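Local coordinates for protein acinetobacter secreted protease CpaA (Acinetobacter nosocomialis M2, PDB 6O38) that probably cleaves protein substrates as a zinc-dependent metalloprotease once exported by the type II secretion system, and pairs with a dedicated chaperone for that route, at residues G103-L108 / W126-A131; P162-L167 / T229-D234; Q197-S202 / S222-P227; G218-N223 / W244-N249; S255-T260 / T302-K307. One frame throughout, in Å; residues are numbered along the deposited sequence.

How the interactions relate
Interactions 1 and 2 reach the same four-stranded sheet, where the side chains of Ile130 and Leu167 touch. Interactions 3 and 4 share Ser222 and Asn223, and their centres lie about 8 Å apart. Strand 246-248 of interaction 4 is tied to interaction 5 through the backbone of Leu259. Interactions 3 and 4 are surface contacts, 1 and 2 partly buried, and 5 buried. Chemistry follows place: backbone bonds dominate the parallel pairing of interaction 1, while interactions 3 and 4 each have one, helped by an aromatic edge or by indole and amide bonds. Carboxylate and hydroxyl groups join two successive beta-sandwich regions in interaction 2, and interaction 5 joins the next pair by packing around a proline.

Interaction 1: residues G103-L108 / W126-A131; sequences GSNYEL and WAQTIA
Glu107 uses both its backbone polar groups on the strand opposite, its N donating to Thr129 O (3.1 Å) and its O accepting from Ala131 N (3.1 Å). The two bonds straddle Ile130, as parallel pairing requires, and the axes of 106-108 and 129-131 diverge by 21°. On the N-terminal side Gln128 N makes a straight bond to Ser104 O (3.1 Å, 173°) in the plane of that carbonyl, while that from Thr129 N to Asn105 O is weak. Side chains pack on both faces. On one, Tyr106, with CG anti to its backbone N (chi1 -176°), lies against Ala131, its OH 3.3 Å from Ala131 CB; that hydroxyl also makes a weak bond to Asp155. Leu108 CD1 meets Ala131 CB at 3.9 Å. On the other, Glu107 CB lies 4.1 Å from Ala127 CB. At the loop end Asn105 runs alongside Gln128, both pointing the same way, with OD1 against Gln128 CB. A second shell sets these groups: Thr101 and Thr102 hold the Glu107 carboxylate, Asp153 takes the Thr129 hydroxyl, and Ile130 packs into Val119 and Ile121 of strand 116-121. The polar ends of Glu107 and Thr129 are thus engaged outside the pair: across it side chains pack, oxygen on carbon as well as carbon on carbon, and the backbone carries the hydrogen bonding of this outermost strand.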
# COMPACT_ATOMS: atom_id res chain seq x y z
N GLY A 103 -35.26 12.94 22.15
CA GLY A 103 -34.35 14.04 22.40
C GLY A 103 -33.50 13.85 23.64
O GLY A 103 -33.02 14.83 24.22
N SER A 104 -33.30 12.60 24.04
CA SER A 104 -32.63 12.28 25.30
C SER A 104 -31.12 12.28 25.11
O SER A 104 -30.59 12.72 24.08
CB SER A 104 -33.14 10.95 25.83
OG SER A 104 -32.62 9.87 25.08
N ASN A 105 -30.40 11.77 26.11
CA ASN A 105 -28.94 11.79 26.11
C ASN A 105 -28.31 10.58 25.44
O ASN A 105 -27.14 10.64 25.06
CB ASN A 105 -28.42 11.89 27.55
CG ASN A 105 -28.30 13.32 28.03
OD1 ASN A 105 -27.90 14.21 27.27
ND2 ASN A 105 -28.64 13.56 29.29
N TYR A 106 -29.05 9.48 25.29
CA TYR A 106 -28.50 8.26 24.71
C TYR A 106 -29.60 7.52 23.97
O TYR A 106 -30.69 7.32 24.51
CB TYR A 106 -27.89 7.37 25.81
CG TYR A 106 -27.21 6.12 25.29
CD1 TYR A 106 -27.93 4.94 25.10
CD2 TYR A 106 -25.85 6.11 25.02
CE1 TYR A 106 -27.31 3.80 24.63
CE2 TYR A 106 -25.22 4.97 24.56
CZ TYR A 106 -25.96 3.82 24.37
OH TYR A 106 -25.33 2.68 23.91
N GLU A 107 -29.30 7.13 22.73
CA GLU A 107 -30.27 6.40 21.92
C GLU A 107 -29.54 5.41 21.02
O GLU A 107 -28.63 5.79 20.29
CB GLU A 107 -31.11 7.36 21.07
CG GLU A 107 -32.13 6.66 20.18
CD GLU A 107 -33.20 7.60 19.67
OE1 GLU A 107 -33.20 8.79 20.07
OE2 GLU A 107 -34.04 7.16 18.86
N LEU A 108 -29.95 4.15 21.10
CA LEU A 108 -29.46 3.14 20.17
C LEU A 108 -30.17 3.25 18.83
O LEU A 108 -31.40 3.40 18.78
CB LEU A 108 -29.66 1.74 20.75
CG LEU A 108 -29.11 0.59 19.90
CD1 LEU A 108 -27.62 0.76 19.65
CD2 LEU A 108 -29.39 -0.74 20.56
N TRP A 126 -32.86 14.37 17.06
CA TRP A 126 -31.55 14.58 17.66
C TRP A 126 -31.42 13.77 18.94
O TRP A 126 -32.41 13.44 19.59
CB TRP A 126 -31.31 16.07 17.94
CG TRP A 126 -30.01 16.37 18.64
CD1 TRP A 126 -28.81 16.63 18.05
CD2 TRP A 126 -29.79 16.45 20.05
NE1 TRP A 126 -27.85 16.86 19.01
CE2 TRP A 126 -28.43 16.75 20.25
CE3 TRP A 126 -30.62 16.29 21.17
CZ2 TRP A 126 -27.88 16.90 21.52
CZ3 TRP A 126 -30.06 16.43 22.43
CH2 TRP A 126 -28.71 16.73 22.59
N ALA A 127 -30.17 13.45 19.28
CA ALA A 127 -29.84 12.80 20.54
C ALA A 127 -28.41 13.17 20.91
O ALA A 127 -27.56 13.35 20.03
CB ALA A 127 -29.99 11.28 20.46
N GLN A 128 -28.15 13.30 22.21
CA GLN A 128 -26.82 13.69 22.68
C GLN A 128 -25.77 12.69 22.22
O GLN A 128 -24.71 13.08 21.71
CB GLN A 128 -26.82 13.82 24.20
CG GLN A 128 -25.48 14.20 24.80
CD GLN A 128 -25.10 15.65 24.52
OE1 GLN A 128 -25.82 16.57 24.91
NE2 GLN A 128 -23.98 15.85 23.84
N THR A 129 -26.03 11.40 22.40
CA THR A 129 -25.10 10.35 22.00
C THR A 129 -25.88 9.25 21.30
O THR A 129 -26.82 8.69 21.88
CB THR A 129 -24.35 9.79 23.21
OG1 THR A 129 -23.71 10.86 23.91
CG2 THR A 129 -23.30 8.78 22.76
N ILE A 130 -25.50 8.94 20.07
CA ILE A 130 -26.10 7.84 19.32
C ILE A 130 -25.12 6.68 19.31
O ILE A 130 -23.90 6.86 19.28
CB ILE A 130 -26.48 8.26 17.88
CG1 ILE A 130 -25.25 8.79 17.13
CG2 ILE A 130 -27.58 9.30 17.91
CD1 ILE A 130 -25.28 8.49 15.65
N ALA A 131 -25.66 5.46 19.36
CA ALA A 131 -24.86 4.25 19.41
C ALA A 131 -25.20 3.37 18.22
O ALA A 131 -26.38 3.12 17.94
CB ALA A 131 -25.10 3.49 20.72

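Interaction 2: residues P162-L167 / T229-D234; sequences PSSFTL and TANDRD
Both oxygens of the Asp234 carboxylate grip one serine: OD1 accepts from Ser164 N (3.0 Å, 165°) on its syn lone pair, and OD2 accepts from Ser164 OG (2.6 Å) on the syn side, 20° out of the carboxylate plane. OD2 also takes Asn231 N (2.9 Å) from above that plane, so the same group closes its own loop. Asn231 ND2 also approaches Ser164 OG, though the modelled separation is too short to be trusted. Ser163 adds a second tie, its OG donating to Asp232 O (2.7 Å) in the carbonyl plane. Here Asp232 and Arg233 are the central residues of a type II turn from Asn231 to Asp234, which presents that oxygen. Pro162 rests its CD on Asp232 CB (3.8 Å), while the Asp232 carboxylate turns to its salt bridge with Arg233, OD1 lying in the guanidinium plane. Ser164 and Phe165 each centre an inverse gamma turn, which leads the chain into strand 166-167. That strand pairs with 152-154, and Phe165 packs edge-to-face against Tyr173 and Phe175. Across the joint, Arg233 and Asp234 bond by their backbones to Tyr271 of strand 266-272, so the contact fastens two successive StcE-type beta-sandwich regions.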
# COMPACT_ATOMS: atom_id res chain seq x y z
N PRO A 162 -11.41 4.90 20.00
CA PRO A 162 -12.25 5.95 20.59
C PRO A 162 -11.84 7.35 20.14
O PRO A 162 -11.42 8.19 20.93
CB PRO A 162 -12.04 5.73 22.09
CG PRO A 162 -10.65 5.20 22.19
CD PRO A 162 -10.42 4.37 20.95
N SER A 163 -11.97 7.60 18.84
CA SER A 163 -11.60 8.89 18.27
C SER A 163 -12.67 9.93 18.57
O SER A 163 -13.70 9.65 19.18
CB SER A 163 -11.35 8.76 16.77
OG SER A 163 -10.34 7.79 16.50
N SER A 164 -12.42 11.17 18.12
CA SER A 164 -13.30 12.30 18.40
C SER A 164 -14.45 12.33 17.39
O SER A 164 -14.60 13.25 16.59
CB SER A 164 -12.51 13.60 18.38
OG SER A 164 -11.41 13.55 19.28
N PHE A 165 -15.29 11.30 17.46
CA PHE A 165 -16.42 11.16 16.54
C PHE A 165 -17.57 12.05 17.00
O PHE A 165 -18.64 11.59 17.43
CB PHE A 165 -16.85 9.70 16.44
CG PHE A 165 -15.88 8.82 15.71
CD1 PHE A 165 -15.72 8.93 14.34
CD2 PHE A 165 -15.12 7.88 16.39
CE1 PHE A 165 -14.82 8.13 13.66
CE2 PHE A 165 -14.23 7.07 15.72
CZ PHE A 165 -14.08 7.20 14.35
N THR A 166 -17.35 13.35 16.90
CA THR A 166 -18.39 14.33 17.18
C THR A 166 -19.08 14.73 15.88
O THR A 166 -18.47 14.76 14.81
CB THR A 166 -17.81 15.57 17.87
OG1 THR A 166 -16.67 16.03 17.14
CG2 THR A 166 -17.40 15.24 19.30
N LEU A 167 -20.37 15.04 15.99
CA LEU A 167 -21.22 15.29 14.83
C LEU A 167 -21.79 16.70 14.93
O LEU A 167 -22.66 16.96 15.76
CB LEU A 167 -22.34 14.26 14.74
CG LEU A 167 -21.91 12.82 14.46
CD1 LEU A 167 -22.95 11.84 14.99
CD2 LEU A 167 -21.69 12.61 12.97
N THR A 229 -2.61 16.90 23.34
CA THR A 229 -3.38 15.69 23.57
C THR A 229 -4.56 15.67 22.61
O THR A 229 -4.98 16.70 22.09
CB THR A 229 -3.87 15.60 25.02
OG1 THR A 229 -4.41 14.30 25.26
CG2 THR A 229 -4.93 16.65 25.30
N ALA A 230 -5.08 14.47 22.39
CA ALA A 230 -6.26 14.27 21.56
C ALA A 230 -6.88 12.93 21.95
O ALA A 230 -6.45 12.28 22.91
CB ALA A 230 -5.91 14.32 20.07
N ASN A 231 -7.91 12.52 21.22
CA ASN A 231 -8.47 11.19 21.39
C ASN A 231 -7.69 10.19 20.55
O ASN A 231 -6.99 10.55 19.59
CB ASN A 231 -9.95 11.17 21.00
CG ASN A 231 -10.82 11.86 22.03
OD1 ASN A 231 -10.67 11.64 23.24
ND2 ASN A 231 -11.74 12.70 21.57
N ASP A 232 -7.79 8.92 20.93
CA ASP A 232 -7.00 7.87 20.30
C ASP A 232 -7.26 7.82 18.80
O ASP A 232 -8.41 7.73 18.35
CB ASP A 232 -7.31 6.52 20.94
CG ASP A 232 -6.18 5.52 20.78
OD1 ASP A 232 -5.08 5.94 20.36
OD2 ASP A 232 -6.40 4.33 21.07
N ARG A 233 -6.18 7.90 18.02
CA ARG A 233 -6.17 7.76 16.56
C ARG A 233 -6.78 8.95 15.83
O ARG A 233 -7.13 8.85 14.65
CB ARG A 233 -6.87 6.47 16.12
CG ARG A 233 -5.92 5.30 15.88
CD ARG A 233 -5.04 5.05 17.09
NE ARG A 233 -4.14 3.91 16.89
CZ ARG A 233 -3.49 3.29 17.86
NH1 ARG A 233 -3.63 3.70 19.12
NH2 ARG A 233 -2.70 2.26 17.59
N ASP A 234 -6.93 10.10 16.50
CA ASP A 234 -7.23 11.32 15.78
C ASP A 234 -6.07 11.67 14.85
O ASP A 234 -4.91 11.42 15.16
CB ASP A 234 -7.50 12.48 16.75
CG ASP A 234 -8.83 12.34 17.46
OD1 ASP A 234 -9.71 11.63 16.95
OD2 ASP A 234 -8.99 12.97 18.53

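Interaction 3: residues Q197-S202 / S222-P227; sequences QQIGTS and SNFTLP
Backbone bonding centres on Thr201 O, which accepts from Thr225 N (3.0 Å, 141°) with the donor tilted 31° from the carbonyl plane. The same oxygen receives a CA-H contact from Phe224 CA at 3.3 Å, so one carbonyl faces two successive residues of 222-227. A single bridge, Ser202 with Thr225, results. Apolar contact is made by Ile199, whose CD1 reaches Phe224 CE1 (3.6 Å) at the edge of the ring, near its plane. Phe224 holds CG anti to its backbone N (chi1 -175°), and its ring edge also meets a polar atom, Gly200 O, in plane and 3.7 Å from CD1. Gly200, with positive phi, is the first residue to leave helical angles after the weakly bonded turn about 197-199. Thr201 CB packs against Asn223 O. Among polar side chains, Asn223 ND2 donates to Ser222 OG (2.8 Å), the hydroxyl lying close to the amide plane, and Thr225 OG1 bonds to Asn249. The buried ring thus packs inward on Ile238 of strand 235-240; a carbonyl oxygen in the ring plane would be attracted by the slightly positive hydrogens of the ring edge. A modest surface join follows, one backbone bond plus an aromatic edge.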
# COMPACT_ATOMS: atom_id res chain seq x y z
N GLN A 197 -4.31 30.54 8.85
CA GLN A 197 -4.51 31.94 9.21
C GLN A 197 -5.63 32.11 10.23
O GLN A 197 -5.64 33.11 10.96
CB GLN A 197 -4.80 32.77 7.96
CG GLN A 197 -6.19 32.54 7.38
CD GLN A 197 -6.43 33.31 6.09
OE1 GLN A 197 -5.85 34.37 5.87
NE2 GLN A 197 -7.28 32.76 5.23
N GLN A 198 -6.57 31.17 10.28
CA GLN A 198 -7.68 31.26 11.23
C GLN A 198 -7.26 30.88 12.64
O GLN A 198 -7.81 31.41 13.61
CB GLN A 198 -8.83 30.37 10.77
CG GLN A 198 -9.40 30.74 9.41
CD GLN A 198 -10.37 29.71 8.88
OE1 GLN A 198 -10.47 28.60 9.41
NE2 GLN A 198 -11.09 30.06 7.82
N ILE A 199 -6.29 29.98 12.79
CA ILE A 199 -5.91 29.44 14.09
C ILE A 199 -4.54 29.89 14.55
O ILE A 199 -4.19 29.64 15.72
CB ILE A 199 -5.99 27.90 14.10
CG1 ILE A 199 -5.06 27.32 13.03
CG2 ILE A 199 -7.42 27.43 13.85
CD1 ILE A 199 -4.95 25.81 13.08
N GLY A 200 -3.75 30.53 13.69
CA GLY A 200 -2.44 31.00 14.11
C GLY A 200 -1.40 29.89 14.14
O GLY A 200 -1.48 28.91 13.40
N THR A 201 -0.42 30.06 15.02
CA THR A 201 0.74 29.18 15.09
C THR A 201 0.51 27.95 15.97
O THR A 201 1.47 27.21 16.23
CB THR A 201 1.96 29.95 15.60
OG1 THR A 201 1.66 30.52 16.88
CG2 THR A 201 2.33 31.06 14.63
N SER A 202 -0.71 27.71 16.43
CA SER A 202 -0.96 26.59 17.32
C SER A 202 -2.41 26.14 17.19
O SER A 202 -3.30 26.93 16.87
CB SER A 202 -0.66 26.94 18.78
OG SER A 202 -1.62 27.84 19.30
N SER A 222 4.79 31.03 10.28
CA SER A 222 6.17 30.57 10.18
C SER A 222 6.39 29.23 10.86
O SER A 222 7.30 28.48 10.48
CB SER A 222 7.12 31.61 10.77
OG SER A 222 7.26 31.43 12.16
N ASN A 223 5.59 28.91 11.87
CA ASN A 223 5.74 27.65 12.59
C ASN A 223 4.40 27.27 13.20
O ASN A 223 3.53 28.13 13.41
CB ASN A 223 6.83 27.73 13.66
CG ASN A 223 6.48 28.70 14.77
OD1 ASN A 223 6.03 28.30 15.84
ND2 ASN A 223 6.70 29.98 14.52
N PHE A 224 4.24 25.98 13.47
CA PHE A 224 2.96 25.45 13.93
C PHE A 224 3.20 24.34 14.94
O PHE A 224 4.08 23.50 14.75
CB PHE A 224 2.13 24.92 12.75
CG PHE A 224 0.76 24.46 13.14
CD1 PHE A 224 -0.27 25.38 13.28
CD2 PHE A 224 0.50 23.12 13.35
CE1 PHE A 224 -1.54 24.96 13.63
CE2 PHE A 224 -0.77 22.70 13.70
CZ PHE A 224 -1.79 23.62 13.85
N THR A 225 2.42 24.35 16.02
CA THR A 225 2.53 23.37 17.10
C THR A 225 1.26 22.55 17.17
O THR A 225 0.16 23.10 17.26
CB THR A 225 2.79 24.07 18.44
OG1 THR A 225 3.97 24.87 18.34
CG2 THR A 225 2.98 23.04 19.54
N LEU A 226 1.41 21.22 17.15
CA LEU A 226 0.29 20.32 17.29
C LEU A 226 -0.28 20.37 18.71
O LEU A 226 0.40 20.81 19.64
CB LEU A 226 0.71 18.89 16.94
CG LEU A 226 1.18 18.62 15.51
CD1 LEU A 226 1.10 17.13 15.21
CD2 LEU A 226 0.36 19.40 14.50
N PRO A 227 -1.52 19.92 18.89
CA PRO A 227 -2.08 19.85 20.25
C PRO A 227 -1.27 18.91 21.13
O PRO A 227 -0.59 18.00 20.66
CB PRO A 227 -3.50 19.31 20.02
CG PRO A 227 -3.82 19.67 18.62
CD PRO A 227 -2.53 19.59 17.87

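Interaction 4: residues G218-N223 / W244-N249; sequences GNWVSN and WSAKIN
Trp220 CG lies anti to its backbone N (chi1 -179°), beside the carbonyl carbon, and with CB already directed toward 244-249 the indole reaches the backbone there. Asn223 instead has CG between its backbone N and carbonyl carbon (chi1 65°), and its amide meets that of Asn249. The indole NE1 makes only a weak, bent bond to Trp244 O (3.0 Å), and CZ2 meets Ser245 O at the ring edge, near its plane. At the other end, Asn249 ND2 donates almost straight to a lone pair of Asn223 OD1 (3.2 Å, 171°); the same ND2 also bonds to Thr225 OG1. Between them Lys247 N bonds to Ser222 O (3.1 Å), and Asn223 CA gives a CA-H contact to Lys247 O (3.1 Å). Ala246 CB sits against Val221 O (3.3 Å) and, farther out, on Phe215 of strand 210-215. Lys247 runs extended away from the contact. With Asn223 paired in parallel to Lys247, this is edge-strand pairing: strand 246-248 lies between 223-224 and 260-261 in a small three-stranded sheet, and Ile248 packs on Tyr267 and Phe269 of strand 266-272, as one layer covers another in a beta-sandwich.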
# COMPACT_ATOMS: atom_id res chain seq x y z
N GLY A 218 -0.95 34.17 1.35
CA GLY A 218 -1.99 34.88 2.06
C GLY A 218 -2.63 34.10 3.19
O GLY A 218 -3.54 34.62 3.85
N ASN A 219 -2.18 32.87 3.43
CA ASN A 219 -2.68 32.02 4.52
C ASN A 219 -1.50 31.19 5.00
O ASN A 219 -1.26 30.08 4.51
CB ASN A 219 -3.84 31.16 4.04
CG ASN A 219 -4.17 30.03 4.99
OD1 ASN A 219 -4.18 30.20 6.21
ND2 ASN A 219 -4.45 28.85 4.44
N TRP A 220 -0.77 31.72 5.98
CA TRP A 220 0.57 31.20 6.25
C TRP A 220 1.06 31.72 7.59
O TRP A 220 0.83 32.88 7.94
CB TRP A 220 1.54 31.61 5.13
CG TRP A 220 2.94 31.10 5.30
CD1 TRP A 220 3.46 29.95 4.79
CD2 TRP A 220 4.00 31.74 6.01
NE1 TRP A 220 4.78 29.82 5.14
CE2 TRP A 220 5.14 30.91 5.89
CE3 TRP A 220 4.11 32.93 6.74
CZ2 TRP A 220 6.36 31.23 6.48
CZ3 TRP A 220 5.32 33.24 7.32
CH2 TRP A 220 6.43 32.40 7.19
N VAL A 221 1.75 30.85 8.33
CA VAL A 221 2.50 31.22 9.52
C VAL A 221 3.87 30.57 9.42
O VAL A 221 4.10 29.67 8.61
CB VAL A 221 1.79 30.82 10.83
CG1 VAL A 221 0.47 31.57 10.98
CG2 VAL A 221 1.57 29.31 10.87
N SER A 222 4.79 31.03 10.28
CA SER A 222 6.17 30.57 10.18
C SER A 222 6.39 29.23 10.86
O SER A 222 7.30 28.48 10.48
CB SER A 222 7.12 31.61 10.77
OG SER A 222 7.26 31.43 12.16
N ASN A 223 5.59 28.91 11.87
CA ASN A 223 5.74 27.65 12.59
C ASN A 223 4.40 27.27 13.20
O ASN A 223 3.53 28.13 13.41
CB ASN A 223 6.83 27.73 13.66
CG ASN A 223 6.48 28.70 14.77
OD1 ASN A 223 6.03 28.30 15.84
ND2 ASN A 223 6.70 29.98 14.52
N TRP A 244 6.69 30.18 0.47
CA TRP A 244 7.74 30.15 1.47
C TRP A 244 7.50 29.02 2.46
O TRP A 244 6.36 28.77 2.88
CB TRP A 244 7.82 31.49 2.21
CG TRP A 244 8.09 32.63 1.28
CD1 TRP A 244 7.18 33.51 0.78
CD2 TRP A 244 9.35 32.98 0.71
NE1 TRP A 244 7.81 34.41 -0.06
CE2 TRP A 244 9.14 34.10 -0.12
CE3 TRP A 244 10.65 32.46 0.83
CZ2 TRP A 244 10.18 34.71 -0.82
CZ3 TRP A 244 11.67 33.07 0.12
CH2 TRP A 244 11.43 34.18 -0.69
N SER A 245 8.58 28.33 2.82
CA SER A 245 8.49 27.18 3.70
C SER A 245 8.04 27.59 5.10
O SER A 245 8.13 28.75 5.51
CB SER A 245 9.84 26.47 3.78
OG SER A 245 10.28 26.06 2.50
N ALA A 246 7.56 26.60 5.85
CA ALA A 246 7.21 26.76 7.25
C ALA A 246 7.68 25.53 8.00
O ALA A 246 7.96 24.48 7.41
CB ALA A 246 5.70 26.97 7.44
N LYS A 247 7.77 25.65 9.32
CA LYS A 247 8.30 24.59 10.17
C LYS A 247 7.20 24.03 11.05
O LYS A 247 6.49 24.78 11.73
CB LYS A 247 9.46 25.11 11.02
CG LYS A 247 10.00 24.11 12.02
CD LYS A 247 11.11 24.74 12.86
CE LYS A 247 11.77 23.70 13.75
NZ LYS A 247 13.03 24.21 14.37
N ILE A 248 7.04 22.71 11.04
CA ILE A 248 6.19 22.02 12.00
C ILE A 248 7.03 21.69 13.23
O ILE A 248 8.00 20.93 13.14
CB ILE A 248 5.56 20.76 11.40
CG1 ILE A 248 4.71 21.11 10.18
CG2 ILE A 248 4.72 20.03 12.44
CD1 ILE A 248 4.32 19.91 9.34
N ASN A 249 6.66 22.27 14.37
CA ASN A 249 7.44 22.07 15.59
C ASN A 249 7.37 20.62 16.04
O ASN A 249 6.35 19.94 15.88
CB ASN A 249 6.92 22.99 16.69
CG ASN A 249 7.07 24.46 16.35
OD1 ASN A 249 8.06 24.86 15.73
ND2 ASN A 249 6.09 25.27 16.74

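Interaction 5: residues S255-T260 / T302-K307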
# COMPACT_ATOMS: atom_id res chain seq x y z
N SER A 255 8.95 12.38 17.10
CA SER A 255 9.98 12.50 16.07
C SER A 255 10.79 13.77 16.26
O SER A 255 10.22 14.84 16.50
CB SER A 255 9.35 12.48 14.68
OG SER A 255 10.32 12.73 13.68
N GLN A 256 12.11 13.66 16.17
CA GLN A 256 12.99 14.81 16.19
C GLN A 256 13.42 15.24 14.79
O GLN A 256 14.24 16.15 14.65
CB GLN A 256 14.23 14.51 17.04
CG GLN A 256 13.93 14.17 18.49
CD GLN A 256 15.18 13.81 19.27
OE1 GLN A 256 15.31 12.69 19.78
NE2 GLN A 256 16.10 14.75 19.38
N ALA A 257 12.88 14.59 13.76
CA ALA A 257 13.31 14.83 12.39
C ALA A 257 12.90 16.22 11.92
O ALA A 257 12.12 16.93 12.56
CB ALA A 257 12.73 13.76 11.46
N THR A 258 13.44 16.61 10.76
CA THR A 258 13.20 17.93 10.19
C THR A 258 11.82 17.95 9.55
O THR A 258 11.60 17.38 8.48
CB THR A 258 14.28 18.27 9.16
OG1 THR A 258 15.57 18.20 9.78
CG2 THR A 258 14.06 19.66 8.60
N LEU A 259 10.87 18.59 10.22
CA LEU A 259 9.50 18.71 9.73
C LEU A 259 9.28 20.06 9.05
O LEU A 259 8.49 20.89 9.50
CB LEU A 259 8.51 18.49 10.87
CG LEU A 259 8.74 17.27 11.75
CD1 LEU A 259 7.71 17.21 12.87
CD2 LEU A 259 8.72 15.99 10.93
N THR A 260 10.00 20.28 7.96
CA THR A 260 9.87 21.51 7.18
C THR A 260 8.76 21.36 6.15
O THR A 260 8.70 20.35 5.44
CB THR A 260 11.19 21.87 6.50
OG1 THR A 260 12.19 22.11 7.49
CG2 THR A 260 11.03 23.12 5.65
N THR A 302 15.66 19.25 4.40
CA THR A 302 14.44 20.05 4.46
C THR A 302 13.20 19.18 4.60
O THR A 302 12.08 19.67 4.39
CB THR A 302 14.31 20.94 3.23
OG1 THR A 302 14.27 20.13 2.05
CG2 THR A 302 15.49 21.90 3.13
N GLN A 303 13.37 17.90 4.93
CA GLN A 303 12.28 16.95 5.14
C GLN A 303 12.85 15.73 5.85
O GLN A 303 14.08 15.58 5.92
CB GLN A 303 11.63 16.56 3.80
CG GLN A 303 12.56 15.89 2.80
CD GLN A 303 13.53 16.87 2.15
OE1 GLN A 303 13.12 17.86 1.54
NE2 GLN A 303 14.82 16.58 2.27
N PRO A 304 12.02 14.85 6.41
CA PRO A 304 12.57 13.73 7.20
C PRO A 304 13.44 12.76 6.42
O PRO A 304 14.26 12.07 7.04
CB PRO A 304 11.31 13.03 7.74
CG PRO A 304 10.29 14.11 7.79
CD PRO A 304 10.56 14.96 6.58
N THR A 305 13.31 12.67 5.09
CA THR A 305 14.05 11.66 4.34
C THR A 305 14.52 12.22 3.00
O THR A 305 13.83 13.02 2.36
CB THR A 305 13.17 10.42 4.09
OG1 THR A 305 12.51 10.05 5.30
CG2 THR A 305 14.01 9.25 3.59
N LEU A 306 15.70 11.77 2.59
CA LEU A 306 16.28 12.12 1.30
C LEU A 306 16.80 10.85 0.64
O LEU A 306 17.53 10.08 1.28
CB LEU A 306 17.42 13.14 1.45
CG LEU A 306 18.33 13.33 0.24
CD1 LEU A 306 17.63 14.11 -0.86
CD2 LEU A 306 19.64 14.01 0.64
N LYS A 307 16.43 10.63 -0.62
CA LYS A 307 16.86 9.45 -1.36
C LYS A 307 17.63 9.90 -2.60
O LYS A 307 17.14 10.72 -3.37
CB LYS A 307 15.69 8.56 -1.75
CG LYS A 307 16.13 7.21 -2.32
CD LYS A 307 14.97 6.25 -2.51
CE LYS A 307 14.40 5.79 -1.17
NZ LYS A 307 13.32 4.79 -1.37
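Ala257 and Leu259 pack on Pro304: Ala257 CB touches Pro304 CB (4.0 Å), and Leu259, crossing the ring at about a right angle, sets CD2 4.0 Å from Pro304 CG. Thr258 CG2 lies 4.1 Å from Thr302 C; this methyl is anti to the backbone N, with OG1 anti to the carbonyl carbon (chi1 -57°) and bonded to Asp329. Carbonyl oxygens form the second group, and no hydrogen bond crosses between the segments. Thr258 O points at the start of the proline, 3.2 Å from Pro304 CD and 3.3 Å from Pro304 N, which has no hydrogen to offer. The same oxygen receives a bent CA-H contact from Gln303 CA. Thr302 O lies against Thr260 CB and finds its hydrogen bond at Lys262 NZ instead. Bonds within each segment make the third group. Ser255 OG accepts from Ala257 N (3.2 Å, 161°), an ST turn that shapes the approach to Ala257, and Thr302 OG1 donates to Gln303 OE1 (2.6 Å) from above the amide plane. Around the contact, Leu259 bonds by its backbone to Ile248 of strand 246-248, and Tyr267 of strand 266-272 packs on both Leu259 and Pro304. Pro304 leads into strand 305-310, paired in parallel with 277-288 and 330-335, so the loop of one beta-sandwich region abuts the first strand of the next.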